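PDB 2ZRR: mundticin KS immunity protein from Enterococcus mundtii, which probably protects the bacteriocin-producing cell from its own antimicrobial peptide, mundticin KS. Local coordinates for residues 52-64 against 81-95. Numbering follows the deposited sequence.
Sequences LGNESLRKVLGSY and RMNIEISNAIKKDGV
The Y64 ring lies with one face against M82 CB, at the closely packed end of the contact. M82 CB stands 3.3 Å from the centroid of the Y64 ring and only 9° off its normal, a CH-pi contact. The rest of the methionine runs on extended, carrying SD obliquely past the ring, 4.6 Å from its centroid (a Met-aromatic contact), and CE to 3.4 Å from L61 CD2, closer than usual for two carbons. The E85 carboxylate lies at the ring edge, its CD in plane, and OE2 accepts a very short hydrogen bond, 2.5 Å, from Y64 OH, joining that hydroxyl to helix 75-90. V60 enters as a knob into the hole formed by M82, E85, I86 and A89. This is the packing of an antiparallel four-helix bundle: the axes of segments 55-64 and 81-90 run at 170°, 8.8 Å apart at closest approach, and I86 touches L105 and M82 touches L108 of helix 99-109. With CG anti to the backbone N (chi1 -173°), L57 sends CD1 to I86 CG2 and CD2 to I90 CD1, the latter pair 3.5 Å apart. Beyond the small A89, the contact thins out and becomes solvent-exposed in loop 91-95, where D93 and V95 are poorly ordered. There V95 CG1 reaches N54 CB at 3.8 Å, while exposed K92 sets CD against S56 OG and D93 CB meets G53 O at 3.6 Å.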
# COMPACT_ATOMS: atom_id res chain seq x y z
N LEU A 52 2.09 2.27 -17.25
CA LEU A 52 3.41 1.66 -17.23
C LEU A 52 4.30 2.27 -16.15
O LEU A 52 5.24 1.63 -15.67
CB LEU A 52 4.09 1.82 -18.60
CG LEU A 52 3.52 1.03 -19.79
CD1 LEU A 52 4.41 1.27 -21.02
CD2 LEU A 52 3.45 -0.47 -19.46
N GLY A 53 3.98 3.50 -15.77
CA GLY A 53 4.76 4.21 -14.76
C GLY A 53 4.66 3.66 -13.35
O GLY A 53 5.69 3.44 -12.71
N ASN A 54 3.44 3.43 -12.86
CA ASN A 54 3.26 2.92 -11.51
C ASN A 54 2.77 1.47 -11.39
O ASN A 54 2.10 1.13 -10.42
CB ASN A 54 2.29 3.81 -10.72
CG ASN A 54 1.32 4.57 -11.60
OD1 ASN A 54 1.48 5.77 -11.80
ND2 ASN A 54 0.32 3.87 -12.12
N GLU A 55 3.11 0.62 -12.35
CA GLU A 55 2.66 -0.77 -12.28
C GLU A 55 3.29 -1.50 -11.09
O GLU A 55 2.62 -2.27 -10.40
CB GLU A 55 2.99 -1.51 -13.59
CG GLU A 55 1.75 -2.01 -14.36
CD GLU A 55 0.51 -2.14 -13.48
OE1 GLU A 55 -0.45 -1.37 -13.68
OE2 GLU A 55 0.50 -3.01 -12.58
N SER A 56 4.56 -1.26 -10.84
CA SER A 56 5.25 -1.90 -9.73
C SER A 56 4.60 -1.56 -8.40
O SER A 56 4.46 -2.43 -7.54
CB SER A 56 6.72 -1.49 -9.72
OG SER A 56 7.20 -1.26 -11.03
N LEU A 57 4.22 -0.30 -8.22
CA LEU A 57 3.59 0.15 -6.98
C LEU A 57 2.21 -0.47 -6.82
O LEU A 57 1.86 -0.95 -5.75
CB LEU A 57 3.48 1.67 -6.96
CG LEU A 57 2.99 2.31 -5.65
CD1 LEU A 57 3.62 1.60 -4.45
CD2 LEU A 57 3.36 3.79 -5.65
N ARG A 58 1.42 -0.44 -7.90
CA ARG A 58 0.08 -1.01 -7.87
C ARG A 58 0.21 -2.49 -7.58
O ARG A 58 -0.64 -3.07 -6.91
CB ARG A 58 -0.60 -0.81 -9.22
CG ARG A 58 -0.77 0.64 -9.65
CD ARG A 58 -1.57 0.74 -10.95
NE ARG A 58 -2.71 -0.17 -10.96
CZ ARG A 58 -3.89 0.10 -10.42
NH1 ARG A 58 -4.08 1.28 -9.83
NH2 ARG A 58 -4.87 -0.79 -10.45
N LYS A 59 1.28 -3.10 -8.09
CA LYS A 59 1.53 -4.52 -7.87
C LYS A 59 1.67 -4.80 -6.37
O LYS A 59 0.95 -5.63 -5.82
CB LYS A 59 2.80 -4.94 -8.62
CG LYS A 59 2.71 -6.29 -9.32
CD LYS A 59 1.96 -6.20 -10.64
CE LYS A 59 2.72 -6.91 -11.74
NZ LYS A 59 4.02 -6.23 -12.05
N VAL A 60 2.60 -4.10 -5.72
CA VAL A 60 2.84 -4.25 -4.29
C VAL A 60 1.56 -3.99 -3.52
O VAL A 60 1.15 -4.77 -2.66
CB VAL A 60 3.89 -3.25 -3.79
CG1 VAL A 60 3.96 -3.28 -2.26
CG2 VAL A 60 5.24 -3.54 -4.41
N LEU A 61 0.92 -2.87 -3.83
CA LEU A 61 -0.32 -2.49 -3.18
C LEU A 61 -1.34 -3.58 -3.35
O LEU A 61 -2.00 -3.98 -2.38
CB LEU A 61 -0.86 -1.20 -3.79
CG LEU A 61 -0.01 0.03 -3.51
CD1 LEU A 61 -0.57 1.23 -4.27
CD2 LEU A 61 0.03 0.30 -2.01
N GLY A 62 -1.48 -4.06 -4.58
CA GLY A 62 -2.45 -5.10 -4.88
C GLY A 62 -2.09 -6.39 -4.16
O GLY A 62 -2.96 -7.07 -3.62
N SER A 63 -0.80 -6.70 -4.13
CA SER A 63 -0.34 -7.90 -3.47
C SER A 63 -0.62 -7.88 -1.96
O SER A 63 -1.10 -8.87 -1.39
CB SER A 63 1.16 -8.09 -3.70
OG SER A 63 1.72 -8.96 -2.72
N TYR A 64 -0.35 -6.75 -1.30
CA TYR A 64 -0.59 -6.68 0.13
C TYR A 64 -2.06 -6.60 0.51
O TYR A 64 -2.44 -7.01 1.61
CB TYR A 64 0.21 -5.54 0.74
CG TYR A 64 1.59 -6.01 1.05
CD1 TYR A 64 2.59 -5.97 0.08
CD2 TYR A 64 1.89 -6.60 2.28
CE1 TYR A 64 3.85 -6.50 0.32
CE2 TYR A 64 3.15 -7.14 2.53
CZ TYR A 64 4.13 -7.09 1.55
OH TYR A 64 5.38 -7.64 1.79
N ARG A 81 6.53 -5.47 6.36
CA ARG A 81 7.13 -6.13 5.19
C ARG A 81 6.78 -5.35 3.92
O ARG A 81 7.57 -5.27 2.98
CB ARG A 81 6.64 -7.58 5.10
CG ARG A 81 7.27 -8.50 6.15
CD ARG A 81 6.58 -9.85 6.29
NE ARG A 81 7.41 -10.79 7.04
CZ ARG A 81 7.06 -12.03 7.39
NH1 ARG A 81 5.88 -12.52 7.05
NH2 ARG A 81 7.91 -12.78 8.08
N MET A 82 5.58 -4.78 3.91
CA MET A 82 5.11 -4.01 2.76
C MET A 82 5.83 -2.69 2.70
O MET A 82 6.21 -2.23 1.62
CB MET A 82 3.61 -3.76 2.88
CG MET A 82 3.09 -2.70 1.93
SD MET A 82 1.37 -2.28 2.25
CE MET A 82 0.93 -1.57 0.68
N ASN A 83 6.00 -2.07 3.86
CA ASN A 83 6.68 -0.79 3.96
C ASN A 83 7.99 -0.87 3.21
O ASN A 83 8.36 0.05 2.48
CB ASN A 83 6.93 -0.46 5.43
CG ASN A 83 7.72 0.83 5.62
OD1 ASN A 83 7.74 1.70 4.75
ND2 ASN A 83 8.39 0.94 6.77
N ILE A 84 8.70 -1.98 3.39
CA ILE A 84 9.97 -2.17 2.72
C ILE A 84 9.76 -2.25 1.21
O ILE A 84 10.43 -1.56 0.44
CB ILE A 84 10.64 -3.46 3.22
CG1 ILE A 84 11.03 -3.29 4.69
CG2 ILE A 84 11.88 -3.77 2.38
CD1 ILE A 84 11.86 -2.05 4.98
N GLU A 85 8.80 -3.08 0.80
CA GLU A 85 8.48 -3.26 -0.61
C GLU A 85 8.16 -1.97 -1.35
O GLU A 85 8.69 -1.73 -2.44
CB GLU A 85 7.32 -4.22 -0.74
CG GLU A 85 7.64 -5.46 -1.53
CD GLU A 85 6.65 -6.57 -1.26
OE1 GLU A 85 5.74 -6.76 -2.10
OE2 GLU A 85 6.78 -7.24 -0.22
N ILE A 86 7.29 -1.14 -0.79
CA ILE A 86 6.90 0.13 -1.42
C ILE A 86 8.10 1.06 -1.61
O ILE A 86 8.03 2.05 -2.35
CB ILE A 86 5.81 0.87 -0.60
CG1 ILE A 86 4.58 -0.03 -0.45
CG2 ILE A 86 5.40 2.17 -1.29
CD1 ILE A 86 3.47 0.60 0.36
N SER A 87 9.20 0.74 -0.94
CA SER A 87 10.40 1.55 -1.03
C SER A 87 11.09 1.38 -2.38
O SER A 87 11.16 2.32 -3.17
CB SER A 87 11.38 1.19 0.09
OG SER A 87 11.10 1.94 1.26
N ASN A 88 11.57 0.17 -2.63
CA ASN A 88 12.28 -0.14 -3.88
C ASN A 88 11.41 -0.12 -5.13
O ASN A 88 11.90 -0.34 -6.23
CB ASN A 88 12.97 -1.49 -3.76
CG ASN A 88 13.08 -1.97 -2.32
OD1 ASN A 88 12.75 -3.11 -2.01
ND2 ASN A 88 13.53 -1.09 -1.43
N ALA A 89 10.11 0.14 -4.95
CA ALA A 89 9.17 0.19 -6.07
C ALA A 89 8.88 1.65 -6.40
O ALA A 89 8.76 2.04 -7.57
CB ALA A 89 7.88 -0.54 -5.71
N ILE A 90 8.76 2.46 -5.36
CA ILE A 90 8.47 3.88 -5.50
C ILE A 90 9.61 4.58 -6.25
O ILE A 90 9.37 5.53 -7.00
CB ILE A 90 8.27 4.52 -4.11
CG1 ILE A 90 7.45 5.80 -4.25
CG2 ILE A 90 9.60 4.77 -3.44
CD1 ILE A 90 5.97 5.57 -4.12
N LYS A 91 10.84 4.11 -6.05
CA LYS A 91 12.00 4.70 -6.71
C LYS A 91 12.46 3.88 -7.90
O LYS A 91 13.47 4.21 -8.54
CB LYS A 91 13.15 4.85 -5.71
CG LYS A 91 12.99 4.06 -4.43
CD LYS A 91 13.09 4.95 -3.21
CE LYS A 91 14.52 5.44 -3.00
NZ LYS A 91 14.68 6.25 -1.76
N LYS A 92 11.74 2.80 -8.21
CA LYS A 92 12.09 1.95 -9.34
C LYS A 92 12.01 2.82 -10.58
O LYS A 92 13.01 3.33 -11.07
CB LYS A 92 11.12 0.78 -9.47
CG LYS A 92 11.13 0.11 -10.84
CD LYS A 92 10.20 -1.09 -10.87
CE LYS A 92 10.94 -2.34 -11.32
NZ LYS A 92 10.36 -3.58 -10.71
N ASP A 93 10.79 2.98 -11.08
CA ASP A 93 10.57 3.79 -12.26
C ASP A 93 10.52 5.24 -11.81
O ASP A 93 10.31 6.15 -12.62
CB ASP A 93 9.25 3.41 -12.93
CG ASP A 93 9.45 2.71 -14.25
OD1 ASP A 93 10.58 2.76 -14.78
OD2 ASP A 93 8.48 2.11 -14.77
N GLY A 94 10.72 5.45 -10.51
CA GLY A 94 10.70 6.79 -9.95
C GLY A 94 9.29 7.33 -9.91
O GLY A 94 9.03 8.47 -10.33
N VAL A 95 8.37 6.51 -9.40
CA VAL A 95 6.96 6.90 -9.29
C VAL A 95 6.86 8.27 -8.66
O VAL A 95 7.38 8.50 -7.57
CB VAL A 95 6.16 5.90 -8.43
CG1 VAL A 95 4.68 6.01 -8.76
CG2 VAL A 95 6.66 4.49 -8.65